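Local structure of macrophage receptor MARCO (Mus musculus, 2OY3) at residues 7-12 / 44-49; 31-36 / 66-71; 54-59 / 93-98. The protein probably serves as a scavenger receptor on macrophages, recognising its ligands through a scavenger receptor cysteine-rich domain. One frame throughout, in Å; residues are numbered along the deposited sequence.

Contact 1 (7-12 / 44-49)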
ATOM      1  N   VAL A   7       2.102   3.296   8.487  1.00 21.42           N
ATOM      2  CA  VAL A   7       2.450   2.437   7.341  1.00 19.91           C
ATOM      3  C   VAL A   7       3.865   1.851   7.506  1.00 19.19           C
ATOM      4  O   VAL A   7       4.689   2.380   8.268  1.00 17.86           O
ATOM      5  CB  VAL A   7       2.248   3.140   5.959  1.00 20.61           C
ATOM      6  CG1 VAL A   7       0.791   3.585   5.772  1.00 18.78           C
ATOM      7  CG2 VAL A   7       3.270   4.339   5.731  1.00 20.78           C
ATOM      8  N   ARG A   8       4.147   0.750   6.817  1.00 17.91           N
ATOM      9  CA  ARG A   8       5.483   0.183   6.861  1.00 16.87           C
ATOM     10  C   ARG A   8       5.759  -0.588   5.578  1.00 16.59           C
ATOM     11  O   ARG A   8       4.822  -1.002   4.905  1.00 15.64           O
ATOM     12  CB  ARG A   8       5.674  -0.724   8.098  1.00 16.82           C
ATOM     13  CG  ARG A   8       4.920  -2.057   8.046  1.00 16.50           C
ATOM     14  CD  ARG A   8       4.859  -2.732   9.394  1.00 16.89           C
ATOM     15  NE  ARG A   8       4.281  -4.073   9.269  1.00 16.61           N
ATOM     16  CZ  ARG A   8       4.266  -4.969  10.250  1.00 19.26           C
ATOM     17  NH1 ARG A   8       4.764  -4.645  11.446  1.00 19.87           N
ATOM     18  NH2 ARG A   8       3.746  -6.179  10.038  1.00 18.54           N
ATOM     19  N   ILE A   9       7.043  -0.793   5.277  1.00 16.26           N
ATOM     20  CA  ILE A   9       7.494  -1.580   4.119  1.00 16.70           C
ATOM     21  C   ILE A   9       8.113  -2.870   4.672  1.00 17.94           C
ATOM     22  O   ILE A   9       8.998  -2.810   5.527  1.00 17.88           O
ATOM     23  CB  ILE A   9       8.547  -0.795   3.300  1.00 16.39           C
ATOM     24  CG1 ILE A   9       7.918   0.462   2.664  1.00 17.48           C
ATOM     25  CG2 ILE A   9       9.264  -1.701   2.279  1.00 15.42           C
ATOM     26  CD1 ILE A   9       8.935   1.460   2.101  1.00 16.95           C
ATOM     27  N   MET A  10       7.644  -4.028   4.192  1.00 17.65           N
ATOM     28  CA  MET A  10       8.125  -5.337   4.646  1.00 18.37           C
ATOM     29  C   MET A  10       8.706  -6.121   3.444  1.00 18.41           C
ATOM     30  O   MET A  10       8.004  -6.375   2.460  1.00 18.37           O
ATOM     31  CB  MET A  10       6.970  -6.147   5.304  1.00 18.42           C
ATOM     32  CG  MET A  10       6.251  -5.488   6.499  1.00 18.95           C
ATOM     33  SD  MET A  10       7.367  -4.991   7.784  1.00 24.03           S
ATOM     34  CE  MET A  10       8.039  -6.535   8.415  1.00 25.63           C
ATOM     35  N   GLY A  11       9.978  -6.488   3.530  1.00 19.25           N
ATOM     36  CA  GLY A  11      10.681  -7.176   2.446  1.00 19.60           C
ATOM     37  C   GLY A  11      12.139  -6.756   2.439  1.00 21.11           C
ATOM     38  O   GLY A  11      12.995  -7.332   3.174  1.00 22.77           O
ATOM     39  N   GLY A  12      12.430  -5.721   1.670  1.00 19.88           N
ATOM     40  CA  GLY A  12      13.807  -5.266   1.506  1.00 19.40           C
ATOM     41  C   GLY A  12      14.047  -3.910   2.133  1.00 18.98           C
ATOM     42  O   GLY A  12      13.340  -3.515   3.065  1.00 19.22           O
ATOM     43  N   ARG A  44       6.197   8.473   0.398  1.00 12.99           N
ATOM     44  CA  ARG A  44       6.337   9.794   1.010  1.00 14.57           C
ATOM     45  C   ARG A  44       5.938   9.793   2.515  1.00 15.87           C
ATOM     46  O   ARG A  44       6.468  10.588   3.301  1.00 16.78           O
ATOM     47  CB  ARG A  44       5.618  10.875   0.200  1.00 14.44           C
ATOM     48  CG  ARG A  44       6.306  11.227  -1.119  1.00 13.34           C
ATOM     49  CD  ARG A  44       5.419  12.154  -1.984  1.00 12.34           C
ATOM     50  NE  ARG A  44       5.380  13.499  -1.399  1.00 14.47           N
ATOM     51  CZ  ARG A  44       6.361  14.399  -1.537  1.00 18.14           C
ATOM     52  NH1 ARG A  44       7.458  14.118  -2.256  1.00 14.01           N
ATOM     53  NH2 ARG A  44       6.227  15.601  -0.976  1.00 18.49           N
ATOM     54  N   MET A  45       5.068   8.867   2.931  1.00 16.00           N
ATOM     55  CA  MET A  45       4.769   8.712   4.355  1.00 17.01           C
ATOM     56  C   MET A  45       5.962   8.144   5.145  1.00 17.92           C
ATOM     57  O   MET A  45       6.045   8.267   6.374  1.00 18.76           O
ATOM     58  CB  MET A  45       3.524   7.830   4.576  1.00 16.38           C
ATOM     59  CG  MET A  45       2.249   8.409   4.028  1.00 16.11           C
ATOM     60  SD  MET A  45       0.862   7.259   4.217  1.00 19.92           S
ATOM     61  CE  MET A  45       0.476   7.515   5.961  1.00 18.24           C
ATOM     62  N   LEU A  46       6.892   7.518   4.439  1.00 17.70           N
ATOM     63  CA  LEU A  46       8.051   6.949   5.078  1.00 18.65           C
ATOM     64  C   LEU A  46       9.330   7.739   4.786  1.00 18.87           C
ATOM     65  O   LEU A  46      10.437   7.222   4.941  1.00 20.56           O
ATOM     66  CB  LEU A  46       8.175   5.494   4.684  1.00 18.51           C
ATOM     67  CG  LEU A  46       7.063   4.665   5.341  1.00 20.80           C
ATOM     68  CD1 LEU A  46       6.882   3.334   4.623  1.00 20.50           C
ATOM     69  CD2 LEU A  46       7.288   4.483   6.861  1.00 17.63           C
ATOM     70  N   GLY A  47       9.169   8.973   4.324  1.00 18.50           N
ATOM     71  CA  GLY A  47      10.314   9.873   4.209  1.00 18.01           C
ATOM     72  C   GLY A  47      11.092   9.744   2.907  1.00 17.41           C
ATOM     73  O   GLY A  47      12.190  10.297   2.775  1.00 16.49           O
ATOM     74  N   TYR A  48      10.538   8.993   1.955  1.00 16.56           N
ATOM     75  CA  TYR A  48      11.061   8.984   0.579  1.00 15.65           C
ATOM     76  C   TYR A  48      10.401  10.111  -0.212  1.00 15.56           C
ATOM     77  O   TYR A  48       9.428  10.719   0.273  1.00 15.71           O
ATOM     78  CB  TYR A  48      10.775   7.655  -0.085  1.00 15.88           C
ATOM     79  CG  TYR A  48      11.573   6.483   0.448  1.00 15.82           C
ATOM     80  CD1 TYR A  48      10.981   5.561   1.302  1.00 18.04           C
ATOM     81  CD2 TYR A  48      12.895   6.248   0.026  1.00 16.89           C
ATOM     82  CE1 TYR A  48      11.680   4.448   1.774  1.00 19.34           C
ATOM     83  CE2 TYR A  48      13.632   5.128   0.500  1.00 17.01           C
ATOM     84  CZ  TYR A  48      13.004   4.233   1.354  1.00 16.54           C
ATOM     85  OH  TYR A  48      13.679   3.130   1.820  1.00 20.66           O
ATOM     86  N   SER A  49      10.902  10.393  -1.420  1.00 15.03           N
ATOM     87  CA  SER A  49      10.251  11.388  -2.301  1.00 15.10           C
ATOM     88  C   SER A  49       9.157  10.817  -3.239  1.00 14.36           C
ATOM     89  O   SER A  49       8.224  11.525  -3.606  1.00 13.86           O
ATOM     90  CB  SER A  49      11.305  12.111  -3.155  1.00 15.62           C
ATOM     91  OG  SER A  49      12.228  12.827  -2.325  1.00 16.09           O
TER

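Contact 2 (31-36 / 66-71). With MG (magnesium ion), chain C; MG (magnesium ion), chain B.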
ATOM      1  N   ASP A  31      -3.453  -5.165  -4.829  1.00 14.91           N
ATOM      2  CA  ASP A  31      -2.795  -4.454  -5.928  1.00 16.28           C
ATOM      3  C   ASP A  31      -3.766  -4.043  -7.072  1.00 16.27           C
ATOM      4  O   ASP A  31      -3.342  -3.445  -8.046  1.00 16.83           O
ATOM      5  CB  ASP A  31      -1.570  -5.253  -6.439  1.00 16.30           C
ATOM      6  CG  ASP A  31      -1.959  -6.503  -7.293  1.00 17.37           C
ATOM      7  OD1 ASP A  31      -3.162  -6.705  -7.568  1.00 17.23           O
ATOM      8  OD2 ASP A  31      -1.045  -7.272  -7.684  1.00 17.66           O
ATOM      9  N   ASP A  32      -5.057  -4.372  -6.950  1.00 16.11           N
ATOM     10  CA  ASP A  32      -6.027  -3.916  -7.967  1.00 17.41           C
ATOM     11  C   ASP A  32      -5.958  -2.387  -8.111  1.00 16.80           C
ATOM     12  O   ASP A  32      -6.292  -1.650  -7.178  1.00 16.62           O
ATOM     13  CB  ASP A  32      -7.449  -4.373  -7.657  1.00 17.02           C
ATOM     14  CG  ASP A  32      -7.579  -5.908  -7.615  1.00 21.61           C
ATOM     15  OD1 ASP A  32      -6.962  -6.609  -8.461  1.00 23.77           O
ATOM     16  OD2 ASP A  32      -8.312  -6.418  -6.746  1.00 24.65           O
ATOM     17  N   ASP A  33      -5.418  -1.960  -9.253  1.00 17.32           N
ATOM     18  CA  ASP A  33      -5.299  -0.549  -9.643  1.00 17.71           C
ATOM     19  C   ASP A  33      -4.250   0.226  -8.833  1.00 17.69           C
ATOM     20  O   ASP A  33      -4.196   1.454  -8.889  1.00 19.14           O
ATOM     21  CB  ASP A  33      -6.660   0.131  -9.584  1.00 18.40           C
ATOM     22  CG  ASP A  33      -7.700  -0.591 -10.464  1.00 20.25           C
ATOM     23  OD1 ASP A  33      -7.329  -1.035 -11.594  1.00 23.45           O
ATOM     24  OD2 ASP A  33      -8.861  -0.692 -10.003  1.00 26.16           O
ATOM     25  N   TRP A  34      -3.399  -0.498  -8.119  1.00 16.40           N
ATOM     26  CA  TRP A  34      -2.308   0.108  -7.360  1.00 15.57           C
ATOM     27  C   TRP A  34      -1.278   0.592  -8.382  1.00 16.10           C
ATOM     28  O   TRP A  34      -0.726  -0.197  -9.129  1.00 14.95           O
ATOM     29  CB  TRP A  34      -1.685  -0.967  -6.440  1.00 14.43           C
ATOM     30  CG  TRP A  34      -0.537  -0.526  -5.609  1.00 15.84           C
ATOM     31  CD1 TRP A  34       0.778  -0.813  -5.810  1.00 14.05           C
ATOM     32  CD2 TRP A  34      -0.612   0.241  -4.408  1.00 14.03           C
ATOM     33  NE1 TRP A  34       1.540  -0.238  -4.821  1.00 15.34           N
ATOM     34  CE2 TRP A  34       0.710   0.410  -3.942  1.00 14.06           C
ATOM     35  CE3 TRP A  34      -1.675   0.851  -3.705  1.00 13.66           C
ATOM     36  CZ2 TRP A  34       1.014   1.143  -2.781  1.00 14.22           C
ATOM     37  CZ3 TRP A  34      -1.369   1.582  -2.526  1.00 13.89           C
ATOM     38  CH2 TRP A  34      -0.050   1.722  -2.088  1.00 14.47           C
ATOM     39  N   ASP A  35      -1.028   1.899  -8.416  1.00 16.59           N
ATOM     40  CA  ASP A  35      -0.073   2.430  -9.370  1.00 17.23           C
ATOM     41  C   ASP A  35       0.951   3.379  -8.726  1.00 16.24           C
ATOM     42  O   ASP A  35       0.942   3.575  -7.512  1.00 14.39           O
ATOM     43  CB  ASP A  35      -0.807   3.097 -10.532  1.00 17.98           C
ATOM     44  CG  ASP A  35      -1.536   4.405 -10.139  1.00 20.39           C
ATOM     45  OD1 ASP A  35      -2.259   4.914 -11.034  1.00 25.68           O
ATOM     46  OD2 ASP A  35      -1.414   4.946  -9.001  1.00 17.96           O
ATOM     47  N   ASN A  36       1.788   3.969  -9.564  1.00 16.09           N
ATOM     48  CA  ASN A  36       2.882   4.845  -9.116  1.00 15.91           C
ATOM     49  C   ASN A  36       2.405   6.027  -8.274  1.00 15.90           C
ATOM     50  O   ASN A  36       3.079   6.409  -7.335  1.00 14.56           O
ATOM     51  CB  ASN A  36       3.714   5.334 -10.302  1.00 16.17           C
ATOM     52  CG  ASN A  36       4.523   4.211 -10.980  1.00 17.39           C
ATOM     53  OD1 ASN A  36       4.627   3.096 -10.481  1.00 18.56           O
ATOM     54  ND2 ASN A  36       5.079   4.518 -12.152  1.00 20.50           N
ATOM     55  N   LEU A  66      -6.950  -2.859   2.362  1.00 16.60           N
ATOM     56  CA  LEU A  66      -7.290  -1.922   1.286  1.00 17.09           C
ATOM     57  C   LEU A  66      -7.281  -2.617  -0.060  1.00 17.36           C
ATOM     58  O   LEU A  66      -6.565  -3.605  -0.259  1.00 17.34           O
ATOM     59  CB  LEU A  66      -6.321  -0.726   1.256  1.00 17.10           C
ATOM     60  CG  LEU A  66      -6.452   0.254   2.421  1.00 18.22           C
ATOM     61  CD1 LEU A  66      -5.275   1.211   2.393  1.00 17.34           C
ATOM     62  CD2 LEU A  66      -7.790   0.978   2.377  1.00 17.82           C
ATOM     63  N   ASP A  67      -8.062  -2.074  -0.993  1.00 17.71           N
ATOM     64  CA  ASP A  67      -8.101  -2.567  -2.363  1.00 18.79           C
ATOM     65  C   ASP A  67      -8.501  -1.359  -3.177  1.00 19.49           C
ATOM     66  O   ASP A  67      -9.145  -0.441  -2.638  1.00 18.98           O
ATOM     67  CB  ASP A  67      -9.158  -3.679  -2.475  1.00 19.03           C
ATOM     68  CG  ASP A  67      -9.091  -4.443  -3.802  1.00 22.06           C
ATOM     69  OD1 ASP A  67      -8.110  -4.299  -4.564  1.00 23.01           O
ATOM     70  OD2 ASP A  67     -10.038  -5.209  -4.074  1.00 24.64           O
ATOM     71  N   ASN A  68      -8.097  -1.326  -4.445  1.00 20.01           N
ATOM     72  CA  ASN A  68      -8.520  -0.272  -5.355  1.00 20.64           C
ATOM     73  C   ASN A  68      -8.195   1.131  -4.855  1.00 20.42           C
ATOM     74  O   ASN A  68      -9.085   1.997  -4.804  1.00 21.55           O
ATOM     75  CB  ASN A  68     -10.034  -0.405  -5.643  1.00 20.63           C
ATOM     76  CG  ASN A  68     -10.372  -1.738  -6.282  1.00 22.08           C
ATOM     77  OD1 ASN A  68     -10.027  -1.992  -7.437  1.00 22.76           O
ATOM     78  ND2 ASN A  68     -11.003  -2.609  -5.519  1.00 24.11           N
ATOM     79  N   VAL A  69      -6.952   1.324  -4.424  1.00 19.39           N
ATOM     80  CA  VAL A  69      -6.483   2.631  -3.976  1.00 18.99           C
ATOM     81  C   VAL A  69      -6.356   3.575  -5.186  1.00 19.83           C
ATOM     82  O   VAL A  69      -5.837   3.185  -6.218  1.00 19.61           O
ATOM     83  CB  VAL A  69      -5.133   2.532  -3.204  1.00 19.15           C
ATOM     84  CG1 VAL A  69      -4.672   3.924  -2.751  1.00 15.94           C
ATOM     85  CG2 VAL A  69      -5.260   1.591  -2.003  1.00 16.51           C
ATOM     86  N   ASN A  70      -6.867   4.800  -5.045  1.00 21.81           N
ATOM     87  CA  ASN A  70      -6.962   5.761  -6.149  1.00 23.49           C
ATOM     88  C   ASN A  70      -6.411   7.150  -5.725  1.00 23.77           C
ATOM     89  O   ASN A  70      -7.127   8.156  -5.806  1.00 23.20           O
ATOM     90  CB  ASN A  70      -8.427   5.897  -6.661  1.00 23.90           C
ATOM     91  CG  ASN A  70      -9.163   4.550  -6.780  1.00 27.49           C
ATOM     92  OD1 ASN A  70      -8.760   3.654  -7.549  1.00 30.59           O
ATOM     93  ND2 ASN A  70     -10.244   4.399  -6.007  1.00 30.29           N
ATOM     94  N   CYS A  71      -5.151   7.197  -5.278  1.00 23.86           N
ATOM     95  CA  CYS A  71      -4.467   8.465  -4.993  1.00 24.20           C
ATOM     96  C   CYS A  71      -4.242   9.271  -6.255  1.00 25.70           C
ATOM     97  O   CYS A  71      -3.936   8.712  -7.320  1.00 25.42           O
ATOM     98  CB  CYS A  71      -3.093   8.239  -4.332  1.00 24.11           C
ATOM     99  SG  CYS A  71      -3.126   7.362  -2.759  1.00 19.52           S
TER
HETATM  100 MG    MG C 202      -4.726   3.516  -8.181  1.00 32.17          MG
HETATM  101 MG    MG B 201      -6.898  -8.706  -8.953  1.00 28.28          MG
HETATM  102  O   HOH W   1      -4.760  -8.643  -8.411  1.00 18.32           O
HETATM  103  O   HOH W   2      -4.949  -0.855  -4.848  1.00 15.95           O
HETATM  104  O   HOH W   3      -7.676  -9.060  -7.121  1.00 20.84           O
HETATM  105  O   HOH W   4      -8.992  -8.554  -9.693  1.00 28.32           O
HETATM  106  O   HOH W   5      -6.819 -10.917  -9.487  1.00 19.02           O
HETATM  107  O   HOH W   6      -6.003  -8.185 -10.899  1.00 25.85           O

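Contact 3 (54-59 / 93-98)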
ATOM      1  N   LEU A  54       4.641  -1.811  -7.129  1.00 15.66           N
ATOM      2  CA  LEU A  54       4.990  -3.218  -7.363  1.00 14.72           C
ATOM      3  C   LEU A  54       3.691  -4.017  -7.288  1.00 14.89           C
ATOM      4  O   LEU A  54       3.003  -4.011  -6.256  1.00 15.14           O
ATOM      5  CB  LEU A  54       5.997  -3.720  -6.326  1.00 13.89           C
ATOM      6  CG  LEU A  54       7.326  -2.924  -6.213  1.00 12.76           C
ATOM      7  CD1 LEU A  54       8.360  -3.620  -5.296  1.00 14.44           C
ATOM      8  CD2 LEU A  54       7.923  -2.643  -7.598  1.00 12.79           C
ATOM      9  N   SER A  55       3.308  -4.617  -8.405  1.00 14.56           N
ATOM     10  CA  SER A  55       2.065  -5.385  -8.460  1.00 14.44           C
ATOM     11  C   SER A  55       2.407  -6.795  -8.007  1.00 14.18           C
ATOM     12  O   SER A  55       3.462  -7.346  -8.374  1.00 12.64           O
ATOM     13  CB  SER A  55       1.465  -5.380  -9.889  1.00 13.57           C
ATOM     14  OG  SER A  55       2.444  -5.696 -10.862  1.00 15.06           O
ATOM     15  N   SER A  56       1.519  -7.374  -7.202  1.00 14.28           N
ATOM     16  CA  SER A  56       1.676  -8.752  -6.721  1.00 14.48           C
ATOM     17  C   SER A  56       3.055  -9.032  -6.160  1.00 14.91           C
ATOM     18  O   SER A  56       3.728  -9.988  -6.579  1.00 15.20           O
ATOM     19  CB  SER A  56       1.287  -9.771  -7.814  1.00 15.40           C
ATOM     20  OG  SER A  56      -0.123  -9.868  -7.874  1.00 15.56           O
ATOM     21  N   TYR A  57       3.483  -8.174  -5.229  1.00 14.45           N
ATOM     22  CA  TYR A  57       4.693  -8.412  -4.458  1.00 15.41           C
ATOM     23  C   TYR A  57       4.482  -9.656  -3.581  1.00 15.20           C
ATOM     24  O   TYR A  57       5.407 -10.457  -3.395  1.00 14.13           O
ATOM     25  CB  TYR A  57       5.067  -7.201  -3.625  1.00 15.07           C
ATOM     26  CG  TYR A  57       6.418  -7.322  -2.965  1.00 16.68           C
ATOM     27  CD1 TYR A  57       7.550  -6.819  -3.592  1.00 17.49           C
ATOM     28  CD2 TYR A  57       6.561  -7.962  -1.724  1.00 15.15           C
ATOM     29  CE1 TYR A  57       8.805  -6.915  -2.982  1.00 18.20           C
ATOM     30  CE2 TYR A  57       7.806  -8.095  -1.114  1.00 17.60           C
ATOM     31  CZ  TYR A  57       8.920  -7.563  -1.741  1.00 18.28           C
ATOM     32  OH  TYR A  57      10.133  -7.683  -1.125  1.00 20.06           O
ATOM     33  N   GLY A  58       3.257  -9.808  -3.066  1.00 15.55           N
ATOM     34  CA  GLY A  58       2.853 -10.999  -2.313  1.00 14.70           C
ATOM     35  C   GLY A  58       3.422 -11.105  -0.890  1.00 14.92           C
ATOM     36  O   GLY A  58       4.106 -10.197  -0.373  1.00 15.64           O
ATOM     37  N   GLY A  59       3.165 -12.250  -0.273  1.00 15.31           N
ATOM     38  CA  GLY A  59       3.909 -12.687   0.906  1.00 14.17           C
ATOM     39  C   GLY A  59       3.369 -12.164   2.232  1.00 13.98           C
ATOM     40  O   GLY A  59       3.925 -12.479   3.249  1.00 14.63           O
ATOM     41  N   HIS A  93      -3.420 -12.929  -0.801  1.00 13.04           N
ATOM     42  CA  HIS A  93      -2.153 -12.316  -0.409  1.00 13.21           C
ATOM     43  C   HIS A  93      -1.057 -12.309  -1.474  1.00 13.56           C
ATOM     44  O   HIS A  93      -0.176 -11.458  -1.425  1.00 12.76           O
ATOM     45  CB  HIS A  93      -1.655 -12.907   0.921  1.00 11.92           C
ATOM     46  CG  HIS A  93      -2.282 -12.286   2.131  1.00 14.12           C
ATOM     47  ND1 HIS A  93      -2.000 -10.998   2.546  1.00 13.35           N
ATOM     48  CD2 HIS A  93      -3.182 -12.776   3.011  1.00 14.47           C
ATOM     49  CE1 HIS A  93      -2.695 -10.731   3.637  1.00 14.58           C
ATOM     50  NE2 HIS A  93      -3.413 -11.799   3.947  1.00 13.65           N
ATOM     51  N   ASN A  94      -1.129 -13.213  -2.459  1.00 13.70           N
ATOM     52  CA  ASN A  94      -0.253 -13.147  -3.645  1.00 14.31           C
ATOM     53  C   ASN A  94      -0.321 -11.797  -4.326  1.00 13.73           C
ATOM     54  O   ASN A  94       0.683 -11.339  -4.862  1.00 13.91           O
ATOM     55  CB  ASN A  94      -0.590 -14.211  -4.674  1.00 13.32           C
ATOM     56  CG  ASN A  94      -0.267 -15.605  -4.189  1.00 16.79           C
ATOM     57  OD1 ASN A  94       0.412 -15.788  -3.157  1.00 15.78           O
ATOM     58  ND2 ASN A  94      -0.765 -16.606  -4.917  1.00 17.59           N
ATOM     59  N   GLU A  95      -1.512 -11.183  -4.251  1.00 13.06           N
ATOM     60  CA  GLU A  95      -1.815  -9.892  -4.843  1.00 13.23           C
ATOM     61  C   GLU A  95      -1.468  -8.668  -3.962  1.00 12.90           C
ATOM     62  O   GLU A  95      -1.758  -7.546  -4.355  1.00 14.02           O
ATOM     63  CB  GLU A  95      -3.285  -9.854  -5.295  1.00 12.37           C
ATOM     64  CG  GLU A  95      -3.573 -10.953  -6.370  1.00 13.83           C
ATOM     65  CD  GLU A  95      -5.044 -11.353  -6.520  1.00 15.27           C
ATOM     66  OE1 GLU A  95      -5.937 -10.941  -5.735  1.00 16.79           O
ATOM     67  OE2 GLU A  95      -5.288 -12.126  -7.473  1.00 18.84           O
ATOM     68  N   ASP A  96      -0.855  -8.900  -2.808  1.00 13.19           N
ATOM     69  CA  ASP A  96      -0.350  -7.794  -1.941  1.00 12.58           C
ATOM     70  C   ASP A  96       0.583  -6.888  -2.735  1.00 12.64           C
ATOM     71  O   ASP A  96       1.562  -7.349  -3.343  1.00 11.95           O
ATOM     72  CB  ASP A  96       0.365  -8.307  -0.678  1.00 12.99           C
ATOM     73  CG  ASP A  96      -0.586  -8.999   0.325  1.00 13.37           C
ATOM     74  OD1 ASP A  96      -1.815  -8.857   0.233  1.00 12.70           O
ATOM     75  OD2 ASP A  96      -0.083  -9.723   1.209  1.00 11.14           O
ATOM     76  N   ALA A  97       0.213  -5.608  -2.768  1.00 12.06           N
ATOM     77  CA  ALA A  97       0.988  -4.537  -3.410  1.00 12.98           C
ATOM     78  C   ALA A  97       2.282  -4.282  -2.667  1.00 12.75           C
ATOM     79  O   ALA A  97       2.326  -4.390  -1.435  1.00 13.25           O
ATOM     80  CB  ALA A  97       0.151  -3.233  -3.426  1.00 13.36           C
ATOM     81  N   GLY A  98       3.294  -3.876  -3.423  1.00 13.89           N
ATOM     82  CA  GLY A  98       4.558  -3.390  -2.861  1.00 13.50           C
ATOM     83  C   GLY A  98       4.916  -2.033  -3.463  1.00 13.35           C
ATOM     84  O   GLY A  98       4.168  -1.467  -4.281  1.00 13.35           O
TER
HETATM   85  O   HOH W   7       2.011 -14.692  -1.228  1.00 15.63           O

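Contact 1 (7-12 / 44-49)
Val7 and Ile9, two residues apart on strand 7-11, turn their side chains toward the chain that leaves helix 36-44 and meet Met45, Leu46 and Tyr48 there. No hydrogen bond joins the two segments; the side chains that meet are apolar, apart from the hydroxyl of Tyr48. CG2 of Val7 lies 3.7 Å from CB of Met45 and 3.8 Å from CG of Leu46, while CG1 faces the thioether end, 3.9 Å from Met45 CE. The Met45 chain bends at its last torsion (chi3 79°), which brings the methyl round to Val7, the side chains crossing nearly at right angles. Leu46 runs past Ile9 in the opposite direction: its CD1 is 3.6 Å from Ile9 CG1, and its other methyl, CD2, sits 3.6 Å from the carbonyl O of Val7. Branched and flexible aliphatic groups suit such a seam, fitting one another without a polar partner. CD1 of Ile9 also approaches CE1 of the Tyr48 ring at 4.1 Å.

Tyr48 OH is hydrogen-bonded to Asn14 OD1, just past strand 7-11. Arg8 leaves the strand on the side away from the seam, and its guanidinium makes a salt bridge with Glu19 and a cation-pi contact with Trp26. Within 44-49, Arg44 NH1 donates in its own guanidinium plane to a lone pair of Ser49 O, at 3.0 Å.

The chain turns through Gly47, whose positive phi marks the C-prime residue of a Schellman motif, so the contact packs the end of helix 36-44 against side chains of strand 7-11 in the SRCR-domain sheet.

Contact 2 (31-36 / 66-71)
A magnesium site made from two loops joins these segments: the carbonyl O of Asp33 lies 2.2 Å from one magnesium ion, and Val69 O binds the same ion at 2.3 Å. Asp38 of helix 36-44 contributes a carboxylate oxygen to it. A type II turn from Asp31 to Trp34 presents the Asp33 carbonyl.

Water 2 forms a second bridge, donating to Asp32 O and accepting from Val69 N at 3.0 Å. Beside it, CA of Asn68 makes a CA-H...O contact with Asp32 O.

The acidic side chains are crowded together. Asp32 OD2 comes within 3.0 Å of Asp67 OD1, the carboxylate planes 46° apart, a pairing of like charges that the second magnesium probably eases. That ion binds Asp32 OD1 at 2.2 Å and five waters, two of which donate to Asp31 OD1 and Asp32 OD2.

Next to these polar groups Val69 lies alongside Trp34, its CB 3.9 Å from CE3 at the indole edge. With CG anti to the backbone N (chi1 179°), the buried ring reaches inward, where NE1 bonds to Gly98 O. One ion tying two loops through backbone carbonyls, with another on an acidic side chain, is consistent with the cation-binding sites of SRCR domains.

Contact 3 (54-59 / 93-98)
Leu54 and Gly98 form an antiparallel hydrogen-bonded pair, each giving its N-H to the other's carbonyl. Gly98 N to Leu54 O is 2.9 Å and almost straight at 178°; Leu54 N reaches Gly98 O at the same length, but from well above the carbonyl plane. That oxygen is shared with the indole of Trp34. Glycine suits this place because CB of Leu54 and CB of Tyr57 already occupy the side where a side chain would project.

Farther along, Asp96 O takes two donors from the turn: Gly58 N at 3.0 Å and 168°, and Tyr57 N in a weak, strongly bent bond. Gly58 has positive phi and sits tight against the 3-10 segment 93-95, its CA 3.2 Å from His93 O in a CA-H...O contact. His93 O is further engaged by Asp96 N. Water 7 links Gly59 N to Asn94 OD1.

The side chain of Asp96 is well supplied with donors. Its OD2 accepts, on the syn lone pair, from His93 ND1 at 2.7 Å in the imidazole plane, and weakly from Gly60 N; OD1 pairs with Thr28. His93 NE2 donates to Gly62 O, so both ring nitrogens are engaged and the ring's rotation is fixed.

With both nitrogens acting as donors, His93 is probably protonated, and its charge would balance that of buried Asp96.

How the contacts relate
Contacts 2 and 3 are neighbours, with centres 11 Å apart, joined by probable hydrogen bonds: Asp31 OD2 to Ser56 OG (2.8 Å) and the indole bond already met, Trp34 NE1 to Gly98 O. Trp34 CD1 also packs on Ala97 CB. Contact 3 thereby backs the loop 31-36, which contributes a ligand to each magnesium, and the Glu95 side chain comes within about 4 Å of the magnesium bound by Asp32. Contact 1 lies across the domain from contact 2, centres 16 Å apart and nearest atoms about 7 Å apart. It reaches contact 3 through Gly11 CA, 3.6 Å from Tyr57 OH. Helix 36-44 connects the remaining pair, starting beside the metal-bound loop 31-36 and ending at 44-49.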